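PDB 5Y2W: rubisco operon transcriptional regulator, which probably represses genes of inorganic carbon acquisition as a LysR-type transcription factor, binding 2-phosphoglycolate through its regulatory domain. Local coordinates for residues A109-E114 with L138-N143. Sequence-based numbering, arbitrary orientation.
Sequences AFIMRE and LELGSN. With PGA (2-phosphoglycolic acid), chain B.
Arg113 reaches across to Asn143 and donates from NH2 to its OD1 at 2.9 Å. The bond is bent, 131° at the hydrogen, and the guanidinium and amide planes stand nearly perpendicular. Arg113 starts out away from 138-143, but bends at chi2 and chi3 (-78° and -56°) bring its tip back. Glu114 holds the Arg113 guanidinium side-on: Arg113 NE meets Glu114 OE2 at 2.9 Å and Arg113 NH1 meets Glu114 OE1 at 2.8 Å. Both oxygens lie in the guanidinium plane, with the carboxylate somewhat tilted; this two-point salt bridge should fix the rotation of the group. Asn47 binds the same OE1. The OE2 branch of Glu114 also lies over Gly141 CA, 3.1 Å away, at the centre of an inverse gamma turn. Arg113 NH1 also donates to phosphate oxygen O2P of 2-phosphoglycolate at 2.9 Å.

The backbones pair in a short parallel bridge. Met112 N binds Leu138 O, and Met112 O takes Leu140 N at 2.7 Å. A water links Phe110 O to Leu138 N. Ile111 and Leu138 lie side by side, pointing the same way, with Ile111 CG2 3.9 Å from Leu138 CB. Ile111 CG2 also meets Leu140 CD1 at 3.8 Å, and its side chain packs on Ile146 and Ala149 of helix 143-151. Strand 138-140 also pairs with a strand of the second subunit. Ser142, at the N-cap of helix 143-151, bonds through OG to Ala145 N. Arg113 lies in the 2-phosphoglycolate pocket, next to this helix start; the site is that of a LysR-type regulatory domain with a periplasmic-binding-protein-like fold.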
ATOM      1  N   ALA A 109     -21.218  10.595   2.233  1.00 42.11           N
ATOM      2  CA  ALA A 109     -19.894  10.951   1.742  1.00 42.03           C
ATOM      3  C   ALA A 109     -19.144   9.628   1.692  1.00 41.80           C
ATOM      4  O   ALA A 109     -19.082   8.882   2.697  1.00 39.78           O
ATOM      5  CB  ALA A 109     -19.174  11.934   2.665  1.00 42.12           C
ATOM      6  N   PHE A 110     -18.602   9.338   0.521  1.00 39.37           N
ATOM      7  CA  PHE A 110     -18.068   8.008   0.211  1.00 39.35           C
ATOM      8  C   PHE A 110     -16.747   8.121  -0.559  1.00 40.79           C
ATOM      9  O   PHE A 110     -16.690   8.717  -1.643  1.00 43.90           O
ATOM     10  CB  PHE A 110     -19.071   7.241  -0.615  1.00 40.92           C
ATOM     11  CG  PHE A 110     -18.767   5.780  -0.730  1.00 36.69           C
ATOM     12  CD1 PHE A 110     -17.822   5.330  -1.632  1.00 39.96           C
ATOM     13  CD2 PHE A 110     -19.424   4.870   0.063  1.00 43.44           C
ATOM     14  CE1 PHE A 110     -17.519   3.978  -1.726  1.00 39.83           C
ATOM     15  CE2 PHE A 110     -19.144   3.525  -0.013  1.00 43.94           C
ATOM     16  CZ  PHE A 110     -18.186   3.075  -0.926  1.00 41.53           C
ATOM     17  N   ILE A 111     -15.703   7.513  -0.013  1.00 34.41           N
ATOM     18  CA  ILE A 111     -14.399   7.611  -0.604  1.00 36.76           C
ATOM     19  C   ILE A 111     -14.209   6.450  -1.509  1.00 36.45           C
ATOM     20  O   ILE A 111     -14.400   5.304  -1.087  1.00 39.62           O
ATOM     21  CB  ILE A 111     -13.320   7.588   0.488  1.00 39.27           C
ATOM     22  CG1 ILE A 111     -13.571   8.717   1.515  1.00 41.08           C
ATOM     23  CG2 ILE A 111     -11.935   7.706  -0.143  1.00 39.84           C
ATOM     24  CD1 ILE A 111     -13.191   8.366   2.934  1.00 40.03           C
ATOM     25  N   MET A 112     -13.772   6.694  -2.722  1.00 36.95           N
ATOM     26  CA  MET A 112     -13.584   5.595  -3.663  1.00 38.21           C
ATOM     27  C   MET A 112     -12.098   5.276  -3.864  1.00 39.77           C
ATOM     28  O   MET A 112     -11.240   6.118  -3.698  1.00 37.92           O
ATOM     29  CB  MET A 112     -14.147   5.980  -5.016  1.00 40.27           C
ATOM     30  CG  MET A 112     -15.653   5.949  -5.143  1.00 40.36           C
ATOM     31  SD  MET A 112     -16.350   4.307  -5.467  1.00 42.06           S
ATOM     32  CE  MET A 112     -18.129   4.555  -5.548  1.00 44.92           C
ATOM     33  N   ARG A 113     -11.802   4.033  -4.193  1.00 34.72           N
ATOM     34  CA  ARG A 113     -10.502   3.616  -4.679  1.00 35.65           C
ATOM     35  C   ARG A 113     -10.296   4.177  -6.101  1.00 41.95           C
ATOM     36  O   ARG A 113     -11.257   4.648  -6.737  1.00 45.61           O
ATOM     37  CB  ARG A 113     -10.461   2.065  -4.738  1.00 34.96           C
ATOM     38  CG  ARG A 113     -10.277   1.369  -3.400  1.00 33.16           C
ATOM     39  CD  ARG A 113      -8.851   1.395  -2.913  1.00 33.25           C
ATOM     40  NE  ARG A 113      -7.993   0.812  -3.940  1.00 39.58           N
ATOM     41  CZ  ARG A 113      -7.767  -0.489  -4.126  1.00 40.79           C
ATOM     42  NH1 ARG A 113      -7.058  -0.868  -5.204  1.00 35.13           N
ATOM     43  NH2 ARG A 113      -8.246  -1.394  -3.259  1.00 39.43           N
ATOM     44  N   GLU A 114      -9.054   4.110  -6.584  1.00 45.59           N
ATOM     45  CA  GLU A 114      -8.681   4.462  -7.991  1.00 38.89           C
ATOM     46  C   GLU A 114      -9.412   3.584  -8.992  1.00 44.38           C
ATOM     47  O   GLU A 114      -9.776   2.431  -8.664  1.00 39.90           O
ATOM     48  CB  GLU A 114      -7.186   4.331  -8.201  1.00 39.56           C
ATOM     49  CG  GLU A 114      -6.607   2.901  -8.364  1.00 43.16           C
ATOM     50  CD  GLU A 114      -6.597   2.058  -7.076  1.00 41.46           C
ATOM     51  OE1 GLU A 114      -6.227   0.856  -7.184  1.00 37.72           O
ATOM     52  OE2 GLU A 114      -6.995   2.560  -5.970  1.00 38.00           O
ATOM     53  N   LEU A 138     -13.433  12.115  -3.088  1.00 51.82           N
ATOM     54  CA  LEU A 138     -12.105  11.587  -2.897  1.00 43.33           C
ATOM     55  C   LEU A 138     -12.032  10.258  -3.582  1.00 45.06           C
ATOM     56  O   LEU A 138     -12.811   9.358  -3.285  1.00 45.42           O
ATOM     57  CB  LEU A 138     -11.806  11.390  -1.425  1.00 44.19           C
ATOM     58  CG  LEU A 138     -11.782  12.640  -0.560  1.00 49.71           C
ATOM     59  CD1 LEU A 138     -11.517  12.314   0.886  1.00 46.61           C
ATOM     60  CD2 LEU A 138     -10.697  13.561  -1.090  1.00 57.70           C
ATOM     61  N   GLU A 139     -11.105  10.166  -4.516  1.00 42.22           N
ATOM     62  CA  GLU A 139     -10.712   8.923  -5.121  1.00 43.92           C
ATOM     63  C   GLU A 139      -9.300   8.695  -4.641  1.00 42.17           C
ATOM     64  O   GLU A 139      -8.378   9.366  -5.094  1.00 40.66           O
ATOM     65  CB  GLU A 139     -10.816   9.069  -6.637  1.00 48.71           C
ATOM     66  CG  GLU A 139     -10.189   7.958  -7.403  1.00 55.25           C
ATOM     67  CD  GLU A 139     -10.393   8.100  -8.889  1.00 66.55           C
ATOM     68  OE1 GLU A 139      -9.437   7.732  -9.639  1.00 71.83           O
ATOM     69  OE2 GLU A 139     -11.509   8.542  -9.297  1.00 65.39           O
ATOM     70  N   LEU A 140      -9.124   7.781  -3.675  1.00 39.66           N
ATOM     71  CA  LEU A 140      -7.813   7.544  -3.051  1.00 33.69           C
ATOM     72  C   LEU A 140      -7.228   6.187  -3.407  1.00 36.45           C
ATOM     73  O   LEU A 140      -7.732   5.158  -3.006  1.00 39.66           O
ATOM     74  CB  LEU A 140      -7.864   7.711  -1.563  1.00 37.44           C
ATOM     75  CG  LEU A 140      -8.437   9.012  -1.030  1.00 40.65           C
ATOM     76  CD1 LEU A 140      -8.392   9.016   0.490  1.00 42.82           C
ATOM     77  CD2 LEU A 140      -7.667  10.180  -1.591  1.00 45.20           C
ATOM     78  N   GLY A 141      -6.132   6.198  -4.164  1.00 42.31           N
ATOM     79  CA  GLY A 141      -5.524   4.985  -4.675  1.00 40.65           C
ATOM     80  C   GLY A 141      -4.760   4.061  -3.702  1.00 39.39           C
ATOM     81  O   GLY A 141      -3.660   3.594  -4.013  1.00 36.97           O
ATOM     82  N   SER A 142      -5.344   3.738  -2.563  1.00 37.48           N
ATOM     83  CA  SER A 142      -4.699   2.848  -1.614  1.00 33.61           C
ATOM     84  C   SER A 142      -5.702   2.560  -0.551  1.00 36.66           C
ATOM     85  O   SER A 142      -6.406   3.474  -0.109  1.00 37.60           O
ATOM     86  CB  SER A 142      -3.514   3.566  -0.985  1.00 37.81           C
ATOM     87  OG  SER A 142      -3.219   3.103   0.312  1.00 43.52           O
ATOM     88  N   ASN A 143      -5.825   1.301  -0.150  1.00 38.35           N
ATOM     89  CA  ASN A 143      -6.638   0.960   1.024  1.00 41.55           C
ATOM     90  C   ASN A 143      -6.219   1.688   2.294  1.00 38.43           C
ATOM     91  O   ASN A 143      -7.066   2.026   3.134  1.00 37.08           O
ATOM     92  CB  ASN A 143      -6.671  -0.545   1.266  1.00 39.76           C
ATOM     93  CG  ASN A 143      -7.203  -1.316   0.056  1.00 39.61           C
ATOM     94  OD1 ASN A 143      -8.364  -1.173  -0.362  1.00 35.72           O
ATOM     95  ND2 ASN A 143      -6.335  -2.126  -0.528  1.00 37.21           N
TER
HETATM   96  P   PGA B 401      -8.231  -4.070  -5.809  1.00 38.71           P
HETATM   97  O1P PGA B 401      -8.544  -5.573  -5.304  1.00 37.19           O
HETATM   98  O2P PGA B 401      -6.876  -3.732  -5.280  1.00 38.65           O
HETATM   99  O3P PGA B 401      -9.389  -3.236  -5.237  1.00 35.24           O
HETATM  100  O4P PGA B 401      -8.093  -4.209  -7.279  1.00 32.70           O
HETATM  101  C2  PGA B 401      -8.503  -6.054  -3.978  1.00 38.72           C
HETATM  102  C1  PGA B 401      -9.679  -6.965  -3.647  1.00 42.33           C
HETATM  103  O1  PGA B 401      -9.766  -7.465  -2.482  1.00 36.48           O
HETATM  104  O2  PGA B 401     -10.514  -7.183  -4.550  1.00 40.77           O
HETATM  105  O   HOH W   1     -15.442  11.174  -1.205  1.00 45.06           O